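Local coordinates for protein CG4930 (Drosophila melanogaster, PDB 3ISM) that inhibits endonuclease G, to which it is bound here in a complex of three protein chains, at residues C[42-47]-C[53-58]; C[239-244]-C[285-290]; C[275-280]-C[293-298]; C[314-319]-C[340-345]. The protein carries 1 engineered substitution. All blocks are in the same frame, centred on the assembly; numbering follows the deposited sequence.

Contact 1 of 4, residues C[42-47]-C[53-58]; sequences TRVQVD and DVTKEN
Asn58 and Arg43 are joined by a single hydrogen bond where helix 32-43 runs out beside helix 52-75, both in the region related to the Ku C-terminal domain. ND2 of Asn58 lies 2.9 Å from O of Arg43, with an N-H...O angle of 151°. The donor sits in the carbonyl plane of Arg43, on a lone pair, while the oxygen is tilted 17° out of the Asn58 amide plane. Asn58 carries CG beside its backbone N (chi1 -76°), a turn that brings the amide round to this oxygen. With an alanine here, the Arg43 carbonyl would probably lose its donor and the end of helix 32-43 be less firmly tied to helix 52-75. The closer-packed part lies alongside: CG2 of Thr55 is 3.7 Å from O of Val44 and 3.9 Å from its CG1, and Tyr102 also touches buried Val44. The Arg43 guanidinium leads away from helix 52-75, held by Asp24 O and Tyr25. Lys56 points outward on the exposed side of its helix, to a salt bridge with Asp74 of endonuclease G. The chemistry implies one directed amide bond beside an aliphatic contact of Val44 with Thr55, Asn58 taking part in both.

Contact 2 of 4, residues C[239-244]-C[285-290]; sequences SVHQAS and GFYGPD
Gln242 and Tyr287 mark the closest backbone approach, their CA atoms still 8.2 Å apart, just where helix 267-287 ends and Gly288 breaks the helical path with a positive phi of 124°. Across such a gap the side chains barely meet. His241 reaches over with its imidazole, whose CE1 stops 4.4 Å from CE2 of Tyr287, each atom lying obliquely to the other ring, with no stack formed. Gln242 starts off pointing away, then bends at chi2, which brings the end of the side chain back toward Tyr287. One face of the Tyr287 ring is covered from its own helix: CD1 of Phe286 stands 3.8 Å above it, over the ring centre. Phe286 in turn takes a cation-pi contact from Arg99 of endonuclease G, which also bonds to its carbonyl, and Arg93 of that chain packs on both aromatics. The whole is a slight surface contact between helix 238-261 and the end of helix 267-287; Gly288 and Pro289, the latter at the N-cap position of helix 290-305, lead straight into that helix.

Contact 3 of 4, residues C[275-280]-C[293-298]; sequences ELLQEY and NSWIFN
Leu277 meets Trp295 and Ile296 with the end of its side chain, reaching across between two helices whose local axes approach no closer than 13.2 Å. The conformations make this span possible. Leu277 holds CG anti to its backbone N (chi1 -169°), which extends the fork towards the other helix and sets CD1 in the notch between its two partners. That methyl meets the six-membered ring of the indole at its edge, in plane, 3.6 Å from CZ3 of Trp295. The CG of Trp295 is also anti to the backbone N (chi1 168°), carrying the six-membered end of the indole toward Leu277 and Tyr280. On the neighbouring side of the notch, CD1 of Ile296 stands 3.8 Å from CD1 of Leu277 and touches the other branch, CD2, at 4.1 Å. In Ile296 it is the CG1 arm, again extended from the backbone N, that delivers the terminal methyl. Tyr280, one turn along from Leu277, comes up to the same indole corner: its CE2 lies 4.2 Å from Trp295 CZ3, which sits at the edge of the tyrosine ring. NH1 of Arg253 hydrogen-bonds to OH of Tyr280. Helices 267-287 and 290-305 form an antiparallel hairpin here, at 158° between their short segments. Helix 238-261 lies against it through Ile255, Ile256 and Ala249, and helix 220-229 adds Tyr222 against Leu276 and Tyr280.

Contact 4 of 4, residues C[314-319]-C[340-345]; sequences DKMVKM and FEFYEK
Tyr343 lays one edge of its ring along the backbone of Met316 and Val317, and the side chain can be followed outwards. CB and CG touch nothing across the contact; with CG beside the backbone N, they serve to aim the ring. CD2 is the first atom to meet the other segment, 3.9 Å from CA of Val317 and 4.2 Å from its CG2. Next, CE2 comes to 3.3 Å from O of Met316, which lies at the ring edge and in its plane, so the slightly positive ring hydrogens probably face the carbonyl. At the tip, OH hydrogen-bonds to the backbone N of Gly322. All this happens where helix 309-317 widens into a pi-type turn, facing the short and loosely hydrogen-bonded helical turn near 340-343, which is followed by an inverse gamma turn centred on Glu344. A serine in place of Tyr343 would probably open a gap along Val317 and leave the Gly322 amide without its partner. One face of the Tyr343 ring is taken by Phe342, whose CD2 stands 3.6 Å above it. Phe342 also receives Met316: bent at chi3 (74°), the methionine brings CE to 3.9 Å from CZ of Phe342, at the edge of that ring, the two side chains crossing at about a right angle. Phe297 meets Phe342 edge to face, and Trp312 packs against it too.

How the contacts relate
Contact 1 stands apart: it lies across the centre of the chain from the other three, its centre about 62 Å from that of contact 2 and about 73 Å from that of contact 4. Contacts 2, 3 and 4 form one cluster. Contacts 2 and 3 share helix 267-287, with centres about 14 Å apart. Contacts 3 and 4, with centres about 12 Å apart, touch directly, CD1 of Ile296 lying 3.8 Å from CE of Met316, so their apolar cores run together. Contacts 1 and 2 are the two that adjoin endonuclease G, whereas contacts 3 and 4 are buried within the inhibitor, touched by no other chain of the assembly.

Contact 1 of 4, residues C[42-47]-C[53-58]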
loop_
_atom_site.group_PDB
_atom_site.type_symbol
_atom_site.label_atom_id
_atom_site.label_comp_id
_atom_site.label_asym_id
_atom_site.label_seq_id
_atom_site.Cartn_x
_atom_site.Cartn_y
_atom_site.Cartn_z
ATOM N N THR C 42 9.129 -22.172 -22.135
ATOM C CA THR C 42 8.197 -21.774 -23.192
ATOM C C THR C 42 6.730 -22.197 -22.949
ATOM O O THR C 42 5.808 -21.513 -23.392
ATOM C CB THR C 42 8.668 -22.322 -24.559
ATOM O OG1 THR C 42 8.826 -23.745 -24.465
ATOM C CG2 THR C 42 10.011 -21.711 -24.946
ATOM N N ARG C 43 6.514 -23.315 -22.254
ATOM C CA ARG C 43 5.162 -23.881 -22.123
ATOM C C ARG C 43 4.563 -23.760 -20.725
ATOM O O ARG C 43 3.351 -23.924 -20.539
ATOM C CB ARG C 43 5.143 -25.344 -22.567
ATOM C CG ARG C 43 5.810 -25.577 -23.912
ATOM C CD ARG C 43 5.258 -26.793 -24.620
ATOM N NE ARG C 43 5.889 -26.982 -25.925
ATOM C CZ ARG C 43 5.823 -28.110 -26.630
ATOM N NH1 ARG C 43 5.152 -29.153 -26.160
ATOM N NH2 ARG C 43 6.428 -28.195 -27.808
ATOM N N VAL C 44 5.407 -23.490 -19.737
ATOM C CA VAL C 44 4.930 -23.423 -18.363
ATOM C C VAL C 44 5.118 -22.032 -17.748
ATOM O O VAL C 44 4.157 -21.433 -17.240
ATOM C CB VAL C 44 5.576 -24.515 -17.484
ATOM C CG1 VAL C 44 4.909 -24.552 -16.132
ATOM C CG2 VAL C 44 5.458 -25.870 -18.155
ATOM N N GLN C 45 6.349 -21.524 -17.803
ATOM C CA GLN C 45 6.661 -20.178 -17.322
ATOM C C GLN C 45 6.312 -19.116 -18.364
ATOM O O GLN C 45 7.198 -18.444 -18.905
ATOM C CB GLN C 45 8.140 -20.059 -16.951
ATOM C CG GLN C 45 8.535 -20.747 -15.665
ATOM C CD GLN C 45 10.047 -20.836 -15.486
ATOM O OE1 GLN C 45 10.780 -21.215 -16.411
ATOM N NE2 GLN C 45 10.520 -20.501 -14.288
ATOM N N VAL C 46 5.023 -18.955 -18.641
ATOM C CA VAL C 46 4.599 -17.971 -19.624
ATOM C C VAL C 46 4.149 -16.706 -18.905
ATOM O O VAL C 46 3.204 -16.741 -18.112
ATOM C CB VAL C 46 3.477 -18.516 -20.548
ATOM C CG1 VAL C 46 3.224 -17.553 -21.701
ATOM C CG2 VAL C 46 3.848 -19.897 -21.080
ATOM N N ASP C 47 4.830 -15.593 -19.178
ATOM C CA ASP C 47 4.476 -14.308 -18.572
ATOM C C ASP C 47 3.327 -13.621 -19.313
ATOM O O ASP C 47 3.238 -12.395 -19.349
ATOM C CB ASP C 47 5.696 -13.380 -18.480
ATOM C CG ASP C 47 6.493 -13.579 -17.195
ATOM O OD1 ASP C 47 6.470 -14.702 -16.639
ATOM O OD2 ASP C 47 7.147 -12.611 -16.745
ATOM N N ASP C 53 -5.541 -24.402 -16.138
ATOM C CA ASP C 53 -5.738 -25.764 -16.646
ATOM C C ASP C 53 -4.715 -26.123 -17.736
ATOM O O ASP C 53 -4.182 -27.230 -17.749
ATOM C CB ASP C 53 -7.168 -25.960 -17.185
ATOM C CG ASP C 53 -8.206 -26.175 -16.077
ATOM O OD1 ASP C 53 -7.825 -26.542 -14.944
ATOM O OD2 ASP C 53 -9.420 -25.999 -16.345
ATOM N N VAL C 54 -4.459 -25.177 -18.640
ATOM C CA VAL C 54 -3.496 -25.354 -19.731
ATOM C C VAL C 54 -2.084 -25.490 -19.178
ATOM O O VAL C 54 -1.341 -26.390 -19.559
ATOM C CB VAL C 54 -3.571 -24.173 -20.727
ATOM C CG1 VAL C 54 -2.438 -24.224 -21.751
ATOM C CG2 VAL C 54 -4.941 -24.153 -21.431
ATOM N N THR C 55 -1.724 -24.587 -18.270
ATOM C CA THR C 55 -0.400 -24.566 -17.666
ATOM C C THR C 55 -0.146 -25.849 -16.885
ATOM O O THR C 55 0.921 -26.460 -17.017
ATOM C CB THR C 55 -0.229 -23.334 -16.756
ATOM O OG1 THR C 55 -0.471 -22.145 -17.524
ATOM C CG2 THR C 55 1.176 -23.285 -16.144
ATOM N N LYS C 56 -1.129 -26.268 -16.093
ATOM C CA LYS C 56 -1.026 -27.533 -15.364
ATOM C C LYS C 56 -0.782 -28.732 -16.299
ATOM O O LYS C 56 0.104 -29.552 -16.039
ATOM C CB LYS C 56 -2.266 -27.781 -14.511
ATOM C CG LYS C 56 -2.067 -28.904 -13.486
ATOM C CD LYS C 56 -3.342 -29.164 -12.669
ATOM C CE LYS C 56 -3.104 -30.222 -11.568
ATOM N NZ LYS C 56 -4.371 -30.579 -10.840
ATOM N N GLU C 57 -1.559 -28.840 -17.379
ATOM C CA GLU C 57 -1.352 -29.945 -18.320
ATOM C C GLU C 57 0.022 -29.876 -18.996
ATOM O O GLU C 57 0.700 -30.905 -19.123
ATOM C CB GLU C 57 -2.472 -30.053 -19.360
ATOM C CG GLU C 57 -2.400 -31.329 -20.284
ATOM C CD GLU C 57 -2.317 -32.671 -19.504
ATOM O OE1 GLU C 57 -2.616 -32.689 -18.289
ATOM O OE2 GLU C 57 -1.942 -33.710 -20.098
ATOM N N ASN C 58 0.421 -28.663 -19.404
ATOM C CA ASN C 58 1.730 -28.437 -20.022
ATOM C C ASN C 58 2.874 -28.923 -19.126
ATOM O O ASN C 58 3.820 -29.574 -19.597
ATOM C CB ASN C 58 1.926 -26.954 -20.370
ATOM C CG ASN C 58 1.149 -26.527 -21.615
ATOM O OD1 ASN C 58 0.539 -27.356 -22.305
ATOM N ND2 ASN C 58 1.163 -25.223 -21.904
#

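Contact 2 of 4, residues C[239-244]-C[285-290]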
loop_
_atom_site.group_PDB
_atom_site.type_symbol
_atom_site.label_atom_id
_atom_site.label_comp_id
_atom_site.label_asym_id
_atom_site.label_seq_id
_atom_site.Cartn_x
_atom_site.Cartn_y
_atom_site.Cartn_z
ATOM N N SER C 239 -9.882 24.781 16.908
ATOM C CA SER C 239 -10.130 26.106 17.486
ATOM C C SER C 239 -9.295 26.375 18.739
ATOM O O SER C 239 -8.903 27.516 18.996
ATOM C CB SER C 239 -11.619 26.292 17.791
ATOM O OG SER C 239 -12.144 25.197 18.528
ATOM N N VAL C 240 -9.030 25.323 19.510
ATOM C CA VAL C 240 -8.172 25.408 20.691
ATOM C C VAL C 240 -6.727 25.652 20.268
ATOM O O VAL C 240 -6.095 26.615 20.711
ATOM C CB VAL C 240 -8.238 24.121 21.545
ATOM C CG1 VAL C 240 -7.274 24.210 22.731
ATOM C CG2 VAL C 240 -9.668 23.854 22.017
ATOM N N HIS C 241 -6.218 24.781 19.401
ATOM C CA HIS C 241 -4.851 24.902 18.895
ATOM C C HIS C 241 -4.675 26.196 18.100
ATOM O O HIS C 241 -3.596 26.788 18.110
ATOM C CB HIS C 241 -4.471 23.678 18.053
ATOM C CG HIS C 241 -2.994 23.423 17.990
ATOM N ND1 HIS C 241 -2.272 23.515 16.819
ATOM C CD2 HIS C 241 -2.104 23.090 18.956
ATOM C CE1 HIS C 241 -1.001 23.245 17.065
ATOM N NE2 HIS C 241 -0.873 22.985 18.355
ATOM N N GLN C 242 -5.745 26.632 17.433
ATOM C CA GLN C 242 -5.793 27.938 16.778
ATOM C C GLN C 242 -5.521 29.060 17.779
ATOM O O GLN C 242 -4.717 29.948 17.508
ATOM C CB GLN C 242 -7.162 28.164 16.122
ATOM C CG GLN C 242 -7.212 29.317 15.129
ATOM C CD GLN C 242 -6.792 28.902 13.732
ATOM O OE1 GLN C 242 -7.517 28.183 13.043
ATOM N NE2 GLN C 242 -5.618 29.360 13.303
ATOM N N ALA C 243 -6.191 28.993 18.932
ATOM C CA ALA C 243 -6.088 30.005 19.989
ATOM C C ALA C 243 -4.716 30.041 20.671
ATOM O O ALA C 243 -4.180 31.118 20.936
ATOM C CB ALA C 243 -7.196 29.810 21.022
ATOM N N SER C 244 -4.155 28.864 20.943
ATOM C CA SER C 244 -2.814 28.747 21.531
ATOM C C SER C 244 -1.728 29.282 20.589
ATOM O O SER C 244 -0.697 29.790 21.035
ATOM C CB SER C 244 -2.525 27.290 21.914
ATOM O OG SER C 244 -1.310 27.165 22.639
ATOM N N GLY C 285 3.510 31.620 8.331
ATOM C CA GLY C 285 3.414 31.003 7.005
ATOM C C GLY C 285 2.970 29.544 7.013
ATOM O O GLY C 285 2.515 29.033 5.993
ATOM N N PHE C 286 3.105 28.874 8.159
ATOM C CA PHE C 286 2.614 27.506 8.310
ATOM C C PHE C 286 1.250 27.462 8.979
ATOM O O PHE C 286 0.370 26.727 8.542
ATOM C CB PHE C 286 3.595 26.624 9.088
ATOM C CG PHE C 286 3.136 25.185 9.216
ATOM C CD1 PHE C 286 2.490 24.737 10.373
ATOM C CD2 PHE C 286 3.316 24.293 8.165
ATOM C CE1 PHE C 286 2.048 23.431 10.479
ATOM C CE2 PHE C 286 2.877 22.972 8.269
ATOM C CZ PHE C 286 2.241 22.548 9.425
ATOM N N TYR C 287 1.076 28.242 10.040
ATOM C CA TYR C 287 -0.161 28.180 10.825
ATOM C C TYR C 287 -1.315 28.994 10.248
ATOM O O TYR C 287 -2.452 28.851 10.684
ATOM C CB TYR C 287 0.099 28.574 12.276
ATOM C CG TYR C 287 0.973 27.582 12.995
ATOM C CD1 TYR C 287 2.290 27.889 13.303
ATOM C CD2 TYR C 287 0.487 26.329 13.351
ATOM C CE1 TYR C 287 3.103 26.985 13.945
ATOM C CE2 TYR C 287 1.290 25.418 14.006
ATOM C CZ TYR C 287 2.599 25.755 14.301
ATOM O OH TYR C 287 3.413 24.864 14.956
ATOM N N GLY C 288 -1.019 29.839 9.264
ATOM C CA GLY C 288 -2.040 30.675 8.657
ATOM C C GLY C 288 -1.651 32.131 8.741
ATOM O O GLY C 288 -1.807 32.753 9.795
ATOM N N PRO C 289 -1.156 32.687 7.622
ATOM C CA PRO C 289 -0.550 34.005 7.618
ATOM C C PRO C 289 -1.541 35.156 7.388
ATOM O O PRO C 289 -1.115 36.278 7.144
ATOM C CB PRO C 289 0.448 33.909 6.462
ATOM C CG PRO C 289 -0.188 32.942 5.488
ATOM C CD PRO C 289 -1.160 32.080 6.274
ATOM N N ASP C 290 -2.842 34.879 7.482
ATOM C CA ASP C 290 -3.871 35.902 7.233
ATOM C C ASP C 290 -3.841 37.097 8.211
ATOM O O ASP C 290 -4.031 38.248 7.792
ATOM C CB ASP C 290 -5.275 35.279 7.204
ATOM C CG ASP C 290 -6.309 36.207 6.578
ATOM O OD1 ASP C 290 -6.107 36.639 5.418
ATOM O OD2 ASP C 290 -7.324 36.505 7.243
#

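Contact 3 of 4, residues C[275-280]-C[293-298]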
loop_
_atom_site.group_PDB
_atom_site.type_symbol
_atom_site.label_atom_id
_atom_site.label_comp_id
_atom_site.label_asym_id
_atom_site.label_seq_id
_atom_site.Cartn_x
_atom_site.Cartn_y
_atom_site.Cartn_z
ATOM N N GLU C 275 14.612 40.400 14.513
ATOM C CA GLU C 275 14.921 39.038 14.938
ATOM C C GLU C 275 13.626 38.248 15.102
ATOM O O GLU C 275 13.454 37.184 14.496
ATOM C CB GLU C 275 15.654 39.087 16.280
ATOM C CG GLU C 275 16.933 38.278 16.366
ATOM C CD GLU C 275 17.765 38.653 17.582
ATOM O OE1 GLU C 275 17.856 39.861 17.889
ATOM O OE2 GLU C 275 18.329 37.746 18.231
ATOM N N LEU C 276 12.716 38.791 15.914
ATOM C CA LEU C 276 11.435 38.149 16.209
ATOM C C LEU C 276 10.495 38.117 14.998
ATOM O O LEU C 276 9.853 37.097 14.737
ATOM C CB LEU C 276 10.754 38.826 17.407
ATOM C CG LEU C 276 9.349 38.354 17.805
ATOM C CD1 LEU C 276 9.308 36.853 18.045
ATOM C CD2 LEU C 276 8.862 39.084 19.031
ATOM N N LEU C 277 10.439 39.225 14.264
ATOM C CA LEU C 277 9.534 39.370 13.126
ATOM C C LEU C 277 9.800 38.357 12.020
ATOM O O LEU C 277 8.870 37.938 11.329
ATOM C CB LEU C 277 9.606 40.794 12.563
ATOM C CG LEU C 277 8.568 41.261 11.531
ATOM C CD1 LEU C 277 7.127 41.030 11.999
ATOM C CD2 LEU C 277 8.797 42.731 11.178
ATOM N N GLN C 278 11.062 37.962 11.861
ATOM C CA GLN C 278 11.429 36.954 10.869
ATOM C C GLN C 278 10.952 35.556 11.281
ATOM O O GLN C 278 10.459 34.791 10.442
ATOM C CB GLN C 278 12.937 36.961 10.599
ATOM C CG GLN C 278 13.339 36.179 9.344
ATOM C CD GLN C 278 14.816 36.283 9.014
ATOM O OE1 GLN C 278 15.654 36.489 9.894
ATOM N NE2 GLN C 278 15.146 36.127 7.734
ATOM N N GLU C 279 11.082 35.240 12.569
ATOM C CA GLU C 279 10.637 33.940 13.043
ATOM C C GLU C 279 9.123 33.856 13.235
ATOM O O GLU C 279 8.517 32.820 12.936
ATOM C CB GLU C 279 11.419 33.485 14.279
ATOM C CG GLU C 279 12.904 33.187 13.996
ATOM C CD GLU C 279 13.169 32.649 12.591
ATOM O OE1 GLU C 279 12.531 31.648 12.185
ATOM O OE2 GLU C 279 14.031 33.229 11.895
ATOM N N TYR C 280 8.504 34.945 13.686
ATOM C CA TYR C 280 7.052 34.996 13.755
ATOM C C TYR C 280 6.450 34.856 12.349
ATOM O O TYR C 280 5.484 34.112 12.169
ATOM C CB TYR C 280 6.562 36.255 14.474
ATOM C CG TYR C 280 5.096 36.551 14.262
ATOM C CD1 TYR C 280 4.114 35.597 14.544
ATOM C CD2 TYR C 280 4.689 37.786 13.785
ATOM C CE1 TYR C 280 2.772 35.871 14.326
ATOM C CE2 TYR C 280 3.351 38.070 13.582
ATOM C CZ TYR C 280 2.400 37.114 13.851
ATOM O OH TYR C 280 1.077 37.412 13.639
ATOM N N ASN C 293 -0.636 39.029 7.365
ATOM C CA ASN C 293 -0.769 39.791 6.121
ATOM C C ASN C 293 -1.565 41.088 6.258
ATOM O O ASN C 293 -1.340 42.043 5.516
ATOM C CB ASN C 293 -1.364 38.911 5.019
ATOM C CG ASN C 293 -0.381 37.872 4.516
ATOM O OD1 ASN C 293 0.809 37.922 4.840
ATOM N ND2 ASN C 293 -0.873 36.915 3.731
ATOM N N SER C 294 -2.488 41.116 7.211
ATOM C CA SER C 294 -3.227 42.328 7.511
ATOM C C SER C 294 -2.370 43.274 8.352
ATOM O O SER C 294 -2.211 44.449 8.009
ATOM C CB SER C 294 -4.529 41.985 8.237
ATOM O OG SER C 294 -5.067 40.775 7.730
ATOM N N TRP C 295 -1.810 42.742 9.439
ATOM C CA TRP C 295 -1.087 43.530 10.446
ATOM C C TRP C 295 0.241 44.084 9.944
ATOM O O TRP C 295 0.635 45.188 10.334
ATOM C CB TRP C 295 -0.870 42.688 11.710
ATOM C CG TRP C 295 0.091 43.248 12.748
ATOM C CD1 TRP C 295 -0.210 44.095 13.776
ATOM C CD2 TRP C 295 1.493 42.950 12.875
ATOM N NE1 TRP C 295 0.913 44.353 14.527
ATOM C CE2 TRP C 295 1.973 43.668 13.994
ATOM C CE3 TRP C 295 2.389 42.153 12.148
ATOM C CZ2 TRP C 295 3.310 43.614 14.406
ATOM C CZ3 TRP C 295 3.719 42.099 12.559
ATOM C CH2 TRP C 295 4.163 42.822 13.678
ATOM N N ILE C 296 0.934 43.327 9.090
ATOM C CA ILE C 296 2.262 43.757 8.618
ATOM C C ILE C 296 2.201 45.104 7.868
ATOM O O ILE C 296 3.145 45.900 7.923
ATOM C CB ILE C 296 3.023 42.626 7.833
ATOM C CG1 ILE C 296 4.535 42.859 7.842
ATOM C CG2 ILE C 296 2.467 42.424 6.406
ATOM C CD1 ILE C 296 5.173 42.793 9.200
ATOM N N PHE C 297 1.064 45.360 7.221
ATOM C CA PHE C 297 0.772 46.637 6.575
ATOM C C PHE C 297 0.638 47.770 7.583
ATOM O O PHE C 297 1.101 48.891 7.327
ATOM C CB PHE C 297 -0.517 46.541 5.761
ATOM C CG PHE C 297 -0.320 46.033 4.367
ATOM C CD1 PHE C 297 -0.014 46.909 3.332
ATOM C CD2 PHE C 297 -0.461 44.680 4.081
ATOM C CE1 PHE C 297 0.161 46.446 2.036
ATOM C CE2 PHE C 297 -0.288 44.200 2.784
ATOM C CZ PHE C 297 0.024 45.085 1.758
ATOM N N ASN C 298 -0.006 47.479 8.715
ATOM C CA ASN C 298 -0.122 48.438 9.821
ATOM C C ASN C 298 1.242 48.789 10.416
ATOM O O ASN C 298 1.517 49.958 10.698
ATOM C CB ASN C 298 -1.042 47.902 10.926
ATOM C CG ASN C 298 -2.466 47.649 10.447
ATOM O OD1 ASN C 298 -3.036 46.590 10.710
ATOM N ND2 ASN C 298 -3.047 48.624 9.751
#

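Contact 4 of 4, residues C[314-319]-C[340-345]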
loop_
_atom_site.group_PDB
_atom_site.type_symbol
_atom_site.label_atom_id
_atom_site.label_comp_id
_atom_site.label_asym_id
_atom_site.label_seq_id
_atom_site.Cartn_x
_atom_site.Cartn_y
_atom_site.Cartn_z
ATOM N N ASP C 314 16.591 48.030 5.711
ATOM C CA ASP C 314 17.540 46.961 6.053
ATOM C C ASP C 314 16.878 45.746 6.686
ATOM O O ASP C 314 17.454 44.650 6.709
ATOM C CB ASP C 314 18.628 47.472 7.003
ATOM C CG ASP C 314 19.318 48.726 6.494
ATOM O OD1 ASP C 314 19.274 48.988 5.273
ATOM O OD2 ASP C 314 19.902 49.451 7.327
ATOM N N LYS C 315 15.678 45.939 7.216
ATOM C CA LYS C 315 14.969 44.841 7.862
ATOM C C LYS C 315 13.734 44.402 7.076
ATOM O O LYS C 315 13.705 43.293 6.551
ATOM C CB LYS C 315 14.622 45.181 9.324
ATOM C CG LYS C 315 15.804 45.730 10.144
ATOM C CD LYS C 315 16.972 44.746 10.197
ATOM C CE LYS C 315 18.143 45.314 10.982
ATOM N NZ LYS C 315 19.202 44.279 11.194
ATOM N N MET C 316 12.733 45.273 6.978
ATOM C CA MET C 316 11.460 44.903 6.351
ATOM C C MET C 316 11.547 44.629 4.842
ATOM O O MET C 316 10.912 43.676 4.334
ATOM C CB MET C 316 10.402 45.958 6.635
ATOM C CG MET C 316 10.105 46.148 8.105
ATOM S SD MET C 316 8.519 46.947 8.373
ATOM C CE MET C 316 7.407 45.589 7.982
ATOM N N VAL C 317 12.337 45.454 4.143
ATOM C CA VAL C 317 12.595 45.268 2.714
ATOM C C VAL C 317 13.660 44.189 2.476
ATOM O O VAL C 317 13.378 43.172 1.836
ATOM C CB VAL C 317 13.022 46.590 2.018
ATOM C CG1 VAL C 317 13.475 46.332 0.573
ATOM C CG2 VAL C 317 11.885 47.604 2.047
ATOM N N LYS C 318 14.862 44.414 3.011
ATOM C CA LYS C 318 16.026 43.561 2.752
ATOM C C LYS C 318 15.801 42.097 3.124
ATOM O O LYS C 318 16.154 41.199 2.357
ATOM C CB LYS C 318 17.266 44.109 3.470
ATOM C CG LYS C 318 18.535 43.273 3.287
ATOM C CD LYS C 318 19.793 44.093 3.610
ATOM C CE LYS C 318 20.038 44.231 5.114
ATOM N NZ LYS C 318 21.061 45.276 5.421
ATOM N N MET C 319 15.188 41.864 4.283
ATOM C CA MET C 319 14.933 40.503 4.750
ATOM C C MET C 319 13.566 39.953 4.351
ATOM O O MET C 319 13.146 38.899 4.857
ATOM C CB MET C 319 15.121 40.421 6.254
ATOM C CG MET C 319 16.471 40.915 6.708
ATOM S SD MET C 319 16.465 41.118 8.487
ATOM C CE MET C 319 18.229 40.980 8.836
ATOM N N PHE C 340 4.370 42.735 -4.492
ATOM C CA PHE C 340 5.349 43.747 -4.895
ATOM C C PHE C 340 5.009 45.094 -4.267
ATOM O O PHE C 340 5.892 45.797 -3.771
ATOM C CB PHE C 340 5.396 43.907 -6.422
ATOM C CG PHE C 340 5.773 42.656 -7.168
ATOM C CD1 PHE C 340 7.066 42.144 -7.094
ATOM C CD2 PHE C 340 4.840 42.011 -7.977
ATOM C CE1 PHE C 340 7.420 40.984 -7.796
ATOM C CE2 PHE C 340 5.181 40.853 -8.692
ATOM C CZ PHE C 340 6.474 40.339 -8.601
ATOM N N GLU C 341 3.714 45.411 -4.276
ATOM C CA GLU C 341 3.174 46.724 -3.901
ATOM C C GLU C 341 3.464 47.127 -2.452
ATOM O O GLU C 341 3.637 48.315 -2.164
ATOM C CB GLU C 341 1.652 46.792 -4.166
ATOM C CG GLU C 341 1.137 45.997 -5.389
ATOM C CD GLU C 341 1.004 44.483 -5.126
ATOM O OE1 GLU C 341 0.616 44.080 -4.000
ATOM O OE2 GLU C 341 1.287 43.690 -6.052
ATOM N N PHE C 342 3.502 46.141 -1.550
ATOM C CA PHE C 342 3.792 46.374 -0.125
ATOM C C PHE C 342 5.140 47.069 0.097
ATOM O O PHE C 342 5.258 47.957 0.944
ATOM C CB PHE C 342 3.752 45.053 0.669
ATOM C CG PHE C 342 4.334 45.160 2.063
ATOM C CD1 PHE C 342 3.551 45.592 3.121
ATOM C CD2 PHE C 342 5.668 44.838 2.306
ATOM C CE1 PHE C 342 4.079 45.703 4.394
ATOM C CE2 PHE C 342 6.202 44.952 3.572
ATOM C CZ PHE C 342 5.400 45.385 4.624
ATOM N N TYR C 343 6.146 46.648 -0.666
ATOM C CA TYR C 343 7.508 47.142 -0.513
ATOM C C TYR C 343 7.739 48.454 -1.252
ATOM O O TYR C 343 8.709 49.158 -0.970
ATOM C CB TYR C 343 8.514 46.105 -1.019
ATOM C CG TYR C 343 8.465 44.791 -0.289
ATOM C CD1 TYR C 343 7.672 43.746 -0.757
ATOM C CD2 TYR C 343 9.205 44.590 0.874
ATOM C CE1 TYR C 343 7.618 42.543 -0.095
ATOM C CE2 TYR C 343 9.148 43.381 1.557
ATOM C CZ TYR C 343 8.354 42.360 1.061
ATOM O OH TYR C 343 8.293 41.144 1.709
ATOM N N GLU C 344 6.857 48.774 -2.196
ATOM C CA GLU C 344 7.016 49.963 -3.040
ATOM C C GLU C 344 6.665 51.272 -2.313
ATOM O O GLU C 344 5.743 51.994 -2.704
ATOM C CB GLU C 344 6.234 49.808 -4.354
ATOM C CG GLU C 344 6.956 48.949 -5.403
ATOM C CD GLU C 344 6.029 48.381 -6.465
ATOM O OE1 GLU C 344 5.060 49.066 -6.844
ATOM O OE2 GLU C 344 6.268 47.241 -6.922
ATOM N N LYS C 345 7.420 51.551 -1.248
ATOM C CA LYS C 345 7.276 52.756 -0.433
ATOM C C LYS C 345 8.653 53.273 -0.009
ATOM O O LYS C 345 9.606 52.498 0.094
ATOM C CB LYS C 345 6.405 52.485 0.802
ATOM C CG LYS C 345 4.940 52.260 0.478
ATOM C CD LYS C 345 4.023 52.941 1.472
ATOM C CE LYS C 345 2.590 52.954 0.965
ATOM N NZ LYS C 345 2.487 53.533 -0.409
#